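Local coordinates for RagB/SusD family nutrient uptake outer membrane protein (PDB 7KV2) that probably binds beta-glucan at the cell surface as an outer-membrane SusD-family protein that helps a human gut bacterium take up the polysaccharide, at residues Val158-Gly163 with Tyr224-Met229; Ser193-Ile198 with Asp234-Thr239; Pro257-Ile262 with His454-Gly459; Glu327-Tyr332 with Ala341-Ala346. All blocks are in the same frame, centred on the assembly; numbering follows the deposited sequence.

Contact 1. Residues Val158-Gly163 with Tyr224-Met229; sequences VWKFWG and YAEIVM. With EDO (1,2-ethanediol), chain E.
Two helices of the tetratricopeptide-like scaffold of this SusD-family protein, 137-162 and 217-231, meet where W159 and K160 reach across to E226 and I227. K160 and E226 form a salt bridge, NZ to OE2 at 2.9 Å, the ammonium on the anti side of the carboxylate, 25° out of its plane. With CG opposite its backbone N (chi1 179°), the extended E226 chain carries OE2 across to the lysine. A water links the same pair again, accepting from K160 NZ at 3.1 Å and donating to E226 O. The outer edge of the W159 indole meets I227: CZ3 makes the apolar contact, 3.8 Å from I227 CB, while CH2 comes edge-on to a carbonyl, 3.5 Å from I227 O. A183 O takes the indole N-H. Y403 and a 1,2-ethanediol, probably from the crystallisation liquor, bind E226 OE1, and N156 bonds to OE2. Held by Y403, N156 and K160, the carboxylate is probably fixed against rotation and likely to stay ionised.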
loop_
_atom_site.group_PDB
_atom_site.type_symbol
_atom_site.label_atom_id
_atom_site.label_comp_id
_atom_site.label_asym_id
_atom_site.label_seq_id
_atom_site.Cartn_x
_atom_site.Cartn_y
_atom_site.Cartn_z
ATOM N N VAL A 158 -7.164 6.826 -6.519
ATOM C CA VAL A 158 -7.768 6.915 -7.884
ATOM C C VAL A 158 -6.867 7.685 -8.841
ATOM O O VAL A 158 -6.873 7.322 -10.023
ATOM C CB VAL A 158 -9.221 7.421 -7.867
ATOM C CG1 VAL A 158 -10.184 6.322 -7.453
ATOM C CG2 VAL A 158 -9.407 8.648 -6.999
ATOM N N TRP A 159 -6.113 8.661 -8.371
ATOM C CA TRP A 159 -5.144 9.429 -9.191
ATOM C C TRP A 159 -4.112 8.462 -9.783
ATOM O O TRP A 159 -3.855 8.471 -11.029
ATOM C CB TRP A 159 -4.509 10.534 -8.368
ATOM C CG TRP A 159 -3.462 11.358 -9.054
ATOM C CD1 TRP A 159 -3.635 12.168 -10.146
ATOM C CD2 TRP A 159 -2.078 11.477 -8.683
ATOM N NE1 TRP A 159 -2.460 12.780 -10.473
ATOM C CE2 TRP A 159 -1.474 12.352 -9.611
ATOM C CE3 TRP A 159 -1.277 10.902 -7.688
ATOM C CZ2 TRP A 159 -0.132 12.694 -9.535
ATOM C CZ3 TRP A 159 0.054 11.238 -7.607
ATOM C CH2 TRP A 159 0.621 12.148 -8.509
ATOM N N LYS A 160 -3.519 7.622 -8.928
ATOM C CA LYS A 160 -2.472 6.693 -9.396
ATOM C C LYS A 160 -3.072 5.663 -10.346
ATOM O O LYS A 160 -2.439 5.428 -11.372
ATOM C CB LYS A 160 -1.726 6.032 -8.217
ATOM C CG LYS A 160 -0.680 6.958 -7.632
ATOM C CD LYS A 160 0.344 6.240 -6.800
ATOM C CE LYS A 160 1.585 7.070 -6.632
ATOM N NZ LYS A 160 2.601 6.305 -5.880
ATOM N N PHE A 161 -4.160 4.985 -9.993
ATOM C CA PHE A 161 -4.631 3.818 -10.770
ATOM C C PHE A 161 -5.355 4.306 -12.039
ATOM O O PHE A 161 -5.209 3.619 -13.033
ATOM C CB PHE A 161 -5.522 2.882 -9.970
ATOM C CG PHE A 161 -4.737 1.982 -9.023
ATOM C CD1 PHE A 161 -4.179 0.789 -9.460
ATOM C CD2 PHE A 161 -4.592 2.324 -7.681
ATOM C CE1 PHE A 161 -3.447 -0.026 -8.596
ATOM C CE2 PHE A 161 -3.886 1.498 -6.799
ATOM C CZ PHE A 161 -3.325 0.325 -7.256
ATOM N N TRP A 162 -6.094 5.408 -11.976
ATOM C CA TRP A 162 -6.957 5.809 -13.133
ATOM C C TRP A 162 -6.621 7.209 -13.687
ATOM O O TRP A 162 -6.949 7.431 -14.880
ATOM C CB TRP A 162 -8.422 5.715 -12.743
ATOM C CG TRP A 162 -8.964 4.331 -12.641
ATOM C CD1 TRP A 162 -9.369 3.537 -13.667
ATOM C CD2 TRP A 162 -9.178 3.583 -11.433
ATOM N NE1 TRP A 162 -9.842 2.356 -13.187
ATOM C CE2 TRP A 162 -9.738 2.355 -11.815
ATOM C CE3 TRP A 162 -8.921 3.828 -10.073
ATOM C CZ2 TRP A 162 -10.114 1.386 -10.887
ATOM C CZ3 TRP A 162 -9.327 2.887 -9.158
ATOM C CH2 TRP A 162 -9.855 1.662 -9.558
ATOM N N GLY A 163 -6.055 8.113 -12.885
ATOM C CA GLY A 163 -5.457 9.389 -13.328
ATOM C C GLY A 163 -6.501 10.492 -13.550
ATOM O O GLY A 163 -6.514 11.464 -12.768
ATOM N N TYR A 224 3.068 13.795 0.668
ATOM C CA TYR A 224 3.541 14.961 -0.132
ATOM C C TYR A 224 4.690 14.489 -1.038
ATOM O O TYR A 224 4.619 14.615 -2.284
ATOM C CB TYR A 224 3.880 16.115 0.813
ATOM C CG TYR A 224 4.469 17.327 0.128
ATOM C CD1 TYR A 224 5.800 17.367 -0.239
ATOM C CD2 TYR A 224 3.666 18.407 -0.208
ATOM C CE1 TYR A 224 6.352 18.489 -0.846
ATOM C CE2 TYR A 224 4.202 19.528 -0.833
ATOM C CZ TYR A 224 5.544 19.575 -1.148
ATOM O OH TYR A 224 6.064 20.664 -1.785
ATOM N N ALA A 225 5.714 13.846 -0.457
ATOM C CA ALA A 225 6.881 13.349 -1.225
ATOM C C ALA A 225 6.411 12.352 -2.288
ATOM O O ALA A 225 6.931 12.389 -3.454
ATOM C CB ALA A 225 7.899 12.724 -0.292
ATOM N N GLU A 226 5.473 11.481 -1.909
ATOM C CA GLU A 226 4.914 10.448 -2.800
ATOM C C GLU A 226 4.327 11.103 -4.058
ATOM O O GLU A 226 4.729 10.705 -5.185
ATOM C CB GLU A 226 3.850 9.605 -2.121
ATOM C CG GLU A 226 3.264 8.562 -3.071
ATOM C CD GLU A 226 2.360 7.504 -2.456
ATOM O OE1 GLU A 226 2.318 7.351 -1.197
ATOM O OE2 GLU A 226 1.666 6.877 -3.232
ATOM N N ILE A 227 3.411 12.052 -3.900
ATOM C CA ILE A 227 2.673 12.605 -5.082
ATOM C C ILE A 227 3.614 13.551 -5.870
ATOM O O ILE A 227 3.594 13.506 -7.138
ATOM C CB ILE A 227 1.322 13.222 -4.655
ATOM C CG1 ILE A 227 1.475 14.520 -3.862
ATOM C CG2 ILE A 227 0.468 12.209 -3.900
ATOM C CD1 ILE A 227 0.186 15.252 -3.694
ATOM N N VAL A 228 4.469 14.306 -5.186
ATOM C CA VAL A 228 5.502 15.196 -5.808
ATOM C C VAL A 228 6.411 14.350 -6.698
ATOM O O VAL A 228 6.657 14.738 -7.878
ATOM C CB VAL A 228 6.311 15.988 -4.770
ATOM C CG1 VAL A 228 7.557 16.597 -5.366
ATOM C CG2 VAL A 228 5.464 17.050 -4.099
ATOM N N MET A 229 6.852 13.194 -6.195
ATOM C CA MET A 229 7.819 12.382 -6.958
ATOM C C MET A 229 7.092 11.657 -8.079
ATOM O O MET A 229 7.675 11.559 -9.190
ATOM C CB MET A 229 8.593 11.430 -6.046
ATOM C CG MET A 229 9.503 12.191 -5.108
ATOM S SD MET A 229 10.184 11.171 -3.743
ATOM C CE MET A 229 11.459 10.353 -4.685
HETATM C C1 EDO E . -0.805 4.575 -3.379
HETATM O O1 EDO E . -0.919 3.462 -4.249
HETATM C C2 EDO E . 0.026 4.348 -2.170
HETATM O O2 EDO E . -0.049 5.340 -1.132
HETATM O O HOH W 1 5.330 7.801 -5.924
#

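Contact 2. Residues Ser193-Ile198 with Asp234-Thr239; sequences SLEEVI and DSRYST
R236 turns the edge of its guanidinium to E195 and grips a single oxygen with two nitrogens, side-on. R236 NE reaches E195 OE2 at 2.9 Å and 160° at the hydrogen, while its NH2 reaches the same OE2 at 3.1 Å along a more bent path of 140°. Both come from one face of the carboxylate, on its syn side; the oxygen lies almost exactly in the guanidinium plane, and the two flat groups are turned 34° apart. Each residue sends CG opposite its own carbonyl carbon, beside the backbone N, and from there both chains run extended, meeting at about a right angle. The bridge joins helix 183-200 to the 3-10 turn leading into helix 237-249, at the surface of the helical scaffold. Shortening R236 to an alanine would probably leave E195 OE2 without its charged mate and D233 without the one it has at NH1. Along the arginine chain, Y224 OH of helix 217-231 packs against R236 CD, and Y187 and V191 also touch it.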
loop_
_atom_site.group_PDB
_atom_site.type_symbol
_atom_site.label_atom_id
_atom_site.label_comp_id
_atom_site.label_asym_id
_atom_site.label_seq_id
_atom_site.Cartn_x
_atom_site.Cartn_y
_atom_site.Cartn_z
ATOM N N SER A 193 -3.922 21.102 -1.282
ATOM C CA SER A 193 -4.583 20.632 -0.036
ATOM C C SER A 193 -3.547 20.231 1.019
ATOM O O SER A 193 -3.714 20.604 2.186
ATOM C CB SER A 193 -5.522 19.489 -0.307
ATOM O OG SER A 193 -6.676 19.930 -1.004
ATOM N N LEU A 194 -2.506 19.497 0.626
ATOM C CA LEU A 194 -1.436 19.096 1.572
ATOM C C LEU A 194 -0.727 20.356 2.102
ATOM O O LEU A 194 -0.402 20.364 3.304
ATOM C CB LEU A 194 -0.452 18.137 0.904
ATOM C CG LEU A 194 -1.028 16.772 0.518
ATOM C CD1 LEU A 194 0.091 15.821 0.120
ATOM C CD2 LEU A 194 -1.855 16.166 1.640
ATOM N N GLU A 195 -0.448 21.345 1.246
ATOM C CA GLU A 195 0.202 22.621 1.665
ATOM C C GLU A 195 -0.659 23.272 2.758
ATOM O O GLU A 195 -0.109 23.701 3.782
ATOM C CB GLU A 195 0.403 23.529 0.454
ATOM C CG GLU A 195 1.531 23.063 -0.450
ATOM C CD GLU A 195 1.699 23.734 -1.818
ATOM O OE1 GLU A 195 0.794 24.471 -2.252
ATOM O OE2 GLU A 195 2.739 23.476 -2.447
ATOM N N GLU A 196 -1.970 23.292 2.564
ATOM C CA GLU A 196 -2.922 23.912 3.524
ATOM C C GLU A 196 -2.901 23.157 4.842
ATOM O O GLU A 196 -2.989 23.792 5.898
ATOM C CB GLU A 196 -4.347 23.855 3.005
ATOM C CG GLU A 196 -4.597 24.805 1.866
ATOM C CD GLU A 196 -5.995 24.636 1.303
ATOM O OE1 GLU A 196 -6.863 24.037 2.012
ATOM O OE2 GLU A 196 -6.207 25.072 0.155
ATOM N N VAL A 197 -2.910 21.828 4.790
ATOM C CA VAL A 197 -2.888 21.005 6.021
ATOM C C VAL A 197 -1.579 21.299 6.751
ATOM O O VAL A 197 -1.595 21.430 7.992
ATOM C CB VAL A 197 -2.993 19.500 5.693
ATOM C CG1 VAL A 197 -2.480 18.681 6.850
ATOM C CG2 VAL A 197 -4.399 19.132 5.291
ATOM N N ILE A 198 -0.465 21.349 6.027
ATOM C CA ILE A 198 0.864 21.578 6.656
ATOM C C ILE A 198 0.816 22.955 7.331
ATOM O O ILE A 198 1.297 23.096 8.471
ATOM C CB ILE A 198 1.985 21.444 5.615
ATOM C CG1 ILE A 198 2.146 19.965 5.198
ATOM C CG2 ILE A 198 3.288 22.022 6.135
ATOM C CD1 ILE A 198 2.937 19.716 3.918
ATOM N N ASP A 234 9.477 18.799 -10.181
ATOM C CA ASP A 234 10.838 19.199 -9.744
ATOM C C ASP A 234 10.733 20.543 -9.008
ATOM O O ASP A 234 11.576 20.798 -8.114
ATOM C CB ASP A 234 11.830 19.112 -10.910
ATOM C CG ASP A 234 11.567 20.136 -11.999
ATOM O OD1 ASP A 234 10.420 20.217 -12.453
ATOM O OD2 ASP A 234 12.503 20.862 -12.348
ATOM N N SER A 235 9.666 21.304 -9.242
ATOM C CA SER A 235 9.453 22.598 -8.547
ATOM C C SER A 235 9.253 22.364 -7.037
ATOM O O SER A 235 9.387 23.327 -6.257
ATOM C CB SER A 235 8.322 23.365 -9.141
ATOM O OG SER A 235 7.090 22.933 -8.598
ATOM N N ARG A 236 8.941 21.134 -6.607
ATOM C CA ARG A 236 8.601 20.882 -5.189
ATOM C C ARG A 236 9.588 19.904 -4.556
ATOM O O ARG A 236 9.369 19.562 -3.385
ATOM C CB ARG A 236 7.159 20.401 -5.083
ATOM C CG ARG A 236 6.150 21.538 -5.088
ATOM C CD ARG A 236 4.769 21.026 -4.816
ATOM N NE ARG A 236 3.854 22.146 -4.731
ATOM C CZ ARG A 236 3.306 22.768 -5.775
ATOM N NH1 ARG A 236 3.570 22.388 -7.016
ATOM N NH2 ARG A 236 2.487 23.781 -5.556
ATOM N N TYR A 237 10.638 19.506 -5.276
ATOM C CA TYR A 237 11.654 18.529 -4.790
ATOM C C TYR A 237 12.393 19.044 -3.551
ATOM O O TYR A 237 12.620 18.268 -2.588
ATOM C CB TYR A 237 12.631 18.169 -5.910
ATOM C CG TYR A 237 12.131 17.225 -6.977
ATOM C CD1 TYR A 237 10.835 16.733 -7.015
ATOM C CD2 TYR A 237 12.982 16.856 -8.008
ATOM C CE1 TYR A 237 10.422 15.861 -8.005
ATOM C CE2 TYR A 237 12.582 15.987 -9.009
ATOM C CZ TYR A 237 11.305 15.484 -9.002
ATOM O OH TYR A 237 10.918 14.675 -10.018
ATOM N N SER A 238 12.783 20.330 -3.532
ATOM C CA SER A 238 13.547 20.920 -2.405
ATOM C C SER A 238 12.700 20.926 -1.140
ATOM O O SER A 238 13.280 20.681 -0.074
ATOM C CB SER A 238 14.038 22.328 -2.708
ATOM O OG SER A 238 15.177 22.250 -3.540
ATOM N N THR A 239 11.411 21.239 -1.264
ATOM C CA THR A 239 10.427 21.192 -0.138
ATOM C C THR A 239 10.250 19.738 0.349
ATOM O O THR A 239 10.363 19.474 1.562
ATOM C CB THR A 239 9.106 21.824 -0.556
ATOM O OG1 THR A 239 9.425 23.166 -0.925
ATOM C CG2 THR A 239 8.062 21.814 0.537
#

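Contact 3. Residues Pro257-Ile262 with His454-Gly459; sequences PDYTDI and HLEFVG
Hydrogen bonding across this contact rests on Y259, whose OH donates to E456 O at 2.7 Å. The donor approaches with a C=O...O angle of 142°, tilted 34° from the carbonyl plane, at the last turn of helix 446-456. Packing is by the same ring's edge: CE2 lies 3.4 Å from E456 OE2, the carboxylate plane standing nearly perpendicular to the ring at 87°, and I262 CD1 lies over one ring face, toward the rim. E456 brings its carboxylate back beside the ring by a bend at chi2. Replacing Y259 with a phenylalanine would probably leave E456 O without this hydroxyl partner. Within the loop, D258 OD1 takes T260 N at 3.0 Å, an Asx turn, and T260 OG1 at 2.7 Å from the same face. Charge pairing gathers on E456, bridged by R338, R404 and R435, with S406 bonded to OE2. The ring of Y259 thus lies among helix 337-342, helix 425-435 and strand 400-404, packing the 257-262 loop onto them.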
loop_
_atom_site.group_PDB
_atom_site.type_symbol
_atom_site.label_atom_id
_atom_site.label_comp_id
_atom_site.label_asym_id
_atom_site.label_seq_id
_atom_site.Cartn_x
_atom_site.Cartn_y
_atom_site.Cartn_z
ATOM N N PRO A 257 16.507 -2.426 13.906
ATOM C CA PRO A 257 17.795 -3.007 13.571
ATOM C C PRO A 257 17.686 -4.314 12.789
ATOM O O PRO A 257 18.609 -4.609 12.073
ATOM C CB PRO A 257 18.435 -3.267 14.947
ATOM C CG PRO A 257 17.721 -2.359 15.918
ATOM C CD PRO A 257 16.332 -2.145 15.335
ATOM N N ASP A 258 16.607 -5.080 12.979
ATOM C CA ASP A 258 16.432 -6.406 12.332
ATOM C C ASP A 258 15.220 -6.353 11.395
ATOM O O ASP A 258 14.095 -6.188 11.897
ATOM C CB ASP A 258 16.231 -7.535 13.339
ATOM C CG ASP A 258 16.311 -8.907 12.708
ATOM O OD1 ASP A 258 16.054 -9.016 11.471
ATOM O OD2 ASP A 258 16.686 -9.878 13.430
ATOM N N TYR A 259 15.435 -6.425 10.087
ATOM C CA TYR A 259 14.331 -6.252 9.108
ATOM C C TYR A 259 13.245 -7.316 9.376
ATOM O O TYR A 259 12.060 -7.075 9.129
ATOM C CB TYR A 259 14.889 -6.333 7.687
ATOM C CG TYR A 259 13.878 -6.077 6.591
ATOM C CD1 TYR A 259 13.029 -7.087 6.174
ATOM C CD2 TYR A 259 13.828 -4.852 5.913
ATOM C CE1 TYR A 259 12.119 -6.902 5.124
ATOM C CE2 TYR A 259 12.947 -4.656 4.859
ATOM C CZ TYR A 259 12.097 -5.681 4.457
ATOM O OH TYR A 259 11.236 -5.477 3.404
ATOM N N THR A 260 13.622 -8.491 9.885
ATOM C CA THR A 260 12.673 -9.592 10.183
ATOM C C THR A 260 11.722 -9.221 11.334
ATOM O O THR A 260 10.779 -9.922 11.495
ATOM C CB THR A 260 13.371 -10.931 10.466
ATOM O OG1 THR A 260 14.032 -10.779 11.718
ATOM C CG2 THR A 260 14.375 -11.307 9.407
ATOM N N ASP A 261 11.902 -8.128 12.065
ATOM C CA ASP A 261 10.978 -7.740 13.163
ATOM C C ASP A 261 9.852 -6.806 12.666
ATOM O O ASP A 261 8.849 -6.616 13.399
ATOM C CB ASP A 261 11.733 -7.054 14.289
ATOM C CG ASP A 261 12.641 -7.971 15.087
ATOM O OD1 ASP A 261 12.332 -9.190 15.157
ATOM O OD2 ASP A 261 13.654 -7.437 15.615
ATOM N N ILE A 262 9.974 -6.285 11.458
ATOM C CA ILE A 262 9.076 -5.210 10.953
ATOM C C ILE A 262 7.624 -5.711 10.844
ATOM O O ILE A 262 6.721 -4.978 11.286
ATOM C CB ILE A 262 9.582 -4.675 9.608
ATOM C CG1 ILE A 262 10.928 -3.952 9.774
ATOM C CG2 ILE A 262 8.522 -3.750 9.022
ATOM C CD1 ILE A 262 11.643 -3.662 8.448
ATOM N N HIS A 454 13.512 -1.384 -4.679
ATOM C CA HIS A 454 13.048 -2.652 -5.264
ATOM C C HIS A 454 13.280 -3.782 -4.239
ATOM O O HIS A 454 12.389 -4.600 -4.044
ATOM C CB HIS A 454 13.793 -2.888 -6.592
ATOM C CG HIS A 454 13.269 -4.045 -7.359
ATOM N ND1 HIS A 454 13.978 -4.621 -8.392
ATOM C CD2 HIS A 454 12.102 -4.714 -7.262
ATOM C CE1 HIS A 454 13.265 -5.593 -8.915
ATOM N NE2 HIS A 454 12.106 -5.697 -8.220
ATOM N N LEU A 455 14.469 -3.811 -3.647
ATOM C CA LEU A 455 14.869 -4.837 -2.647
ATOM C C LEU A 455 14.048 -4.643 -1.355
ATOM O O LEU A 455 13.707 -5.652 -0.728
ATOM C CB LEU A 455 16.369 -4.659 -2.365
ATOM C CG LEU A 455 17.333 -5.008 -3.508
ATOM C CD1 LEU A 455 18.769 -4.677 -3.120
ATOM C CD2 LEU A 455 17.266 -6.483 -3.862
ATOM N N GLU A 456 13.739 -3.391 -1.009
ATOM C CA GLU A 456 13.191 -2.972 0.307
ATOM C C GLU A 456 11.668 -3.199 0.419
ATOM O O GLU A 456 11.187 -3.508 1.528
ATOM C CB GLU A 456 13.543 -1.497 0.524
ATOM C CG GLU A 456 13.154 -0.963 1.874
ATOM C CD GLU A 456 13.837 -1.534 3.103
ATOM O OE1 GLU A 456 14.876 -2.224 2.959
ATOM O OE2 GLU A 456 13.290 -1.296 4.223
ATOM N N PHE A 457 10.916 -3.031 -0.658
ATOM C CA PHE A 457 9.445 -2.863 -0.604
ATOM C C PHE A 457 8.678 -3.885 -1.446
ATOM O O PHE A 457 7.570 -3.594 -1.827
ATOM C CB PHE A 457 9.073 -1.445 -1.072
ATOM C CG PHE A 457 9.689 -0.323 -0.272
ATOM C CD1 PHE A 457 9.420 -0.209 1.081
ATOM C CD2 PHE A 457 10.573 0.576 -0.861
ATOM C CE1 PHE A 457 9.993 0.803 1.829
ATOM C CE2 PHE A 457 11.145 1.597 -0.110
ATOM C CZ PHE A 457 10.853 1.701 1.232
ATOM N N VAL A 458 9.172 -5.079 -1.649
ATOM C CA VAL A 458 8.396 -6.102 -2.394
ATOM C C VAL A 458 7.046 -6.258 -1.696
ATOM O O VAL A 458 7.005 -6.473 -0.484
ATOM C CB VAL A 458 9.111 -7.449 -2.490
ATOM C CG1 VAL A 458 8.179 -8.538 -3.018
ATOM C CG2 VAL A 458 10.417 -7.367 -3.303
ATOM N N GLY A 459 5.946 -6.185 -2.447
ATOM C CA GLY A 459 4.618 -6.509 -1.907
ATOM C C GLY A 459 4.015 -5.381 -1.098
ATOM O O GLY A 459 2.973 -5.597 -0.497
#

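Contact 4. Residues Glu327-Tyr332 with Ala341-Ala346; sequences ETYERY and ATCWNA
Y329 presents the edge of its ring to C343, whose CB lies near the ring plane 3.9 Å from CD1, while F373 of strand 373-375 stacks with the same ring. The Y332 ring has Y329 O in plane at its edge and takes C343 SG obliquely, CE2 to SG 4.5 Å. This is a helix-loop-helix-strand unit: helix 326-331 packs against the end of helix 337-342 and the start of strand 343-345, which pairs antiparallel with 373-375. C343 faces the helix, meeting T328, Y329 and Y332. With SG turned away from its carbonyl carbon (chi1 -48°), the sulfur lies over the helix backbone, 3.8 Å from Y329 CA, with T328 CG2 at 4.1 Å. The T328 hydroxyl is bonded to D80 O. Y332 and T342 cross at about a right angle, their hydroxyl oxygens OH and OG1 3.8 Å apart; each has its polar partner outside the pair, L455 O for Y332 and R338 O for T342. N345 caps the next helix through OD1, bonded to A348 N, and its ND2 donates at 3.0 Å to a water that makes a weak bond to Y329 OH at 3.1 Å.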
loop_
_atom_site.group_PDB
_atom_site.type_symbol
_atom_site.label_atom_id
_atom_site.label_comp_id
_atom_site.label_asym_id
_atom_site.label_seq_id
_atom_site.Cartn_x
_atom_site.Cartn_y
_atom_site.Cartn_z
ATOM N N GLU A 327 12.521 -15.332 -9.522
ATOM C CA GLU A 327 13.525 -14.289 -9.839
ATOM C C GLU A 327 13.647 -13.288 -8.684
ATOM O O GLU A 327 14.730 -12.712 -8.511
ATOM C CB GLU A 327 13.172 -13.593 -11.152
ATOM C CG GLU A 327 13.248 -14.550 -12.354
ATOM C CD GLU A 327 12.181 -15.648 -12.460
ATOM O OE1 GLU A 327 11.049 -15.477 -11.957
ATOM O OE2 GLU A 327 12.449 -16.658 -13.106
ATOM N N THR A 328 12.576 -13.072 -7.917
ATOM C CA THR A 328 12.605 -12.161 -6.747
ATOM C C THR A 328 13.520 -12.763 -5.693
ATOM O O THR A 328 14.442 -12.097 -5.221
ATOM C CB THR A 328 11.180 -11.905 -6.226
ATOM O OG1 THR A 328 10.458 -11.210 -7.243
ATOM C CG2 THR A 328 11.178 -11.115 -4.955
ATOM N N TYR A 329 13.363 -14.031 -5.427
ATOM C CA TYR A 329 14.254 -14.701 -4.446
ATOM C C TYR A 329 15.729 -14.637 -4.899
ATOM O O TYR A 329 16.648 -14.336 -4.050
ATOM C CB TYR A 329 13.819 -16.138 -4.267
ATOM C CG TYR A 329 14.728 -16.922 -3.362
ATOM C CD1 TYR A 329 14.524 -16.954 -1.999
ATOM C CD2 TYR A 329 15.752 -17.694 -3.894
ATOM C CE1 TYR A 329 15.324 -17.745 -1.182
ATOM C CE2 TYR A 329 16.580 -18.457 -3.083
ATOM C CZ TYR A 329 16.366 -18.481 -1.721
ATOM O OH TYR A 329 17.196 -19.257 -0.941
ATOM N N GLU A 330 15.968 -14.890 -6.182
ATOM C CA GLU A 330 17.336 -14.956 -6.776
ATOM C C GLU A 330 18.017 -13.592 -6.867
ATOM O O GLU A 330 19.230 -13.600 -6.969
ATOM C CB GLU A 330 17.278 -15.552 -8.185
ATOM C CG GLU A 330 16.845 -16.983 -8.167
ATOM C CD GLU A 330 16.749 -17.635 -9.543
ATOM O OE1 GLU A 330 16.512 -16.904 -10.549
ATOM O OE2 GLU A 330 16.829 -18.885 -9.563
ATOM N N ARG A 331 17.312 -12.456 -6.789
ATOM C CA ARG A 331 17.964 -11.130 -6.967
ATOM C C ARG A 331 18.679 -10.734 -5.670
ATOM O O ARG A 331 19.607 -9.901 -5.755
ATOM C CB ARG A 331 16.983 -10.096 -7.536
ATOM C CG ARG A 331 16.289 -9.156 -6.559
ATOM C CD ARG A 331 15.547 -7.993 -7.253
ATOM N NE ARG A 331 14.659 -8.487 -8.325
ATOM C CZ ARG A 331 13.334 -8.706 -8.196
ATOM N NH1 ARG A 331 12.716 -8.493 -7.044
ATOM N NH2 ARG A 331 12.630 -9.141 -9.227
ATOM N N TYR A 332 18.365 -11.369 -4.535
ATOM C CA TYR A 332 18.987 -11.103 -3.214
ATOM C C TYR A 332 20.327 -11.821 -3.050
ATOM O O TYR A 332 20.433 -13.005 -3.387
ATOM C CB TYR A 332 18.073 -11.546 -2.058
ATOM C CG TYR A 332 16.853 -10.670 -1.912
ATOM C CD1 TYR A 332 16.924 -9.414 -1.312
ATOM C CD2 TYR A 332 15.644 -11.040 -2.498
ATOM C CE1 TYR A 332 15.798 -8.587 -1.217
ATOM C CE2 TYR A 332 14.524 -10.236 -2.381
ATOM C CZ TYR A 332 14.596 -8.985 -1.770
ATOM O OH TYR A 332 13.483 -8.154 -1.737
ATOM N N ALA A 341 12.767 -12.630 4.645
ATOM C CA ALA A 341 11.661 -11.865 5.242
ATOM C C ALA A 341 10.614 -11.561 4.158
ATOM O O ALA A 341 9.482 -11.191 4.515
ATOM C CB ALA A 341 12.141 -10.584 5.837
ATOM N N THR A 342 11.039 -11.617 2.899
ATOM C CA THR A 342 10.169 -11.344 1.718
ATOM C C THR A 342 9.633 -12.662 1.172
ATOM O O THR A 342 8.421 -12.714 0.798
ATOM C CB THR A 342 10.909 -10.552 0.631
ATOM O OG1 THR A 342 11.305 -9.296 1.199
ATOM C CG2 THR A 342 10.087 -10.359 -0.621
ATOM N N CYS A 343 10.493 -13.661 1.024
ATOM C CA CYS A 343 10.218 -14.891 0.227
ATOM C C CYS A 343 10.207 -16.082 1.186
ATOM O O CYS A 343 11.265 -16.488 1.627
ATOM C CB CYS A 343 11.296 -15.103 -0.828
ATOM S SG CYS A 343 11.717 -13.663 -1.827
ATOM N N TRP A 344 9.035 -16.613 1.518
ATOM C CA TRP A 344 8.902 -17.779 2.412
ATOM C C TRP A 344 8.874 -18.999 1.500
ATOM O O TRP A 344 8.007 -19.069 0.637
ATOM C CB TRP A 344 7.673 -17.678 3.318
ATOM C CG TRP A 344 7.405 -18.947 4.056
ATOM C CD1 TRP A 344 8.253 -19.602 4.907
ATOM C CD2 TRP A 344 6.208 -19.728 4.007
ATOM N NE1 TRP A 344 7.652 -20.730 5.406
ATOM C CE2 TRP A 344 6.383 -20.818 4.884
ATOM C CE3 TRP A 344 4.971 -19.570 3.374
ATOM C CZ2 TRP A 344 5.423 -21.812 5.036
ATOM C CZ3 TRP A 344 3.996 -20.523 3.581
ATOM C CH2 TRP A 344 4.219 -21.631 4.397
ATOM N N ASN A 345 9.892 -19.854 1.604
ATOM C CA ASN A 345 10.036 -21.064 0.766
ATOM C C ASN A 345 9.172 -22.173 1.365
ATOM O O ASN A 345 9.702 -23.107 2.070
ATOM C CB ASN A 345 11.516 -21.442 0.641
ATOM C CG ASN A 345 11.775 -22.401 -0.497
ATOM O OD1 ASN A 345 10.855 -23.034 -1.007
ATOM N ND2 ASN A 345 13.034 -22.467 -0.922
ATOM N N ALA A 346 7.877 -22.109 1.096
ATOM C CA ALA A 346 6.882 -23.072 1.585
ATOM C C ALA A 346 7.279 -24.474 1.143
ATOM O O ALA A 346 7.115 -25.414 1.961
ATOM C CB ALA A 346 5.516 -22.732 1.058
HETATM O O HOH W 2 14.760 -20.531 0.525
#

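From the N terminus, helix 137-162 comes first and contact 1 closes a loop of 60 residues onto helix 217-231. Contact 2 opens inside that loop, on helix 183-200, and closes beyond it at 234-239, so the two cross; they also touch, Y224 packing on T239 and V228 on Y237. Together they tie four successive helices of the scaffold. Contact 3 then begins after helix 237-249 and spans 191 residues to the end of helix 446-456. Contact 4, a short local closure, is nested within it and touches it, V458 packing on T342. Contacts 2 and 4 lie on opposite sides of the chain's centre, their centres about 37 Å apart.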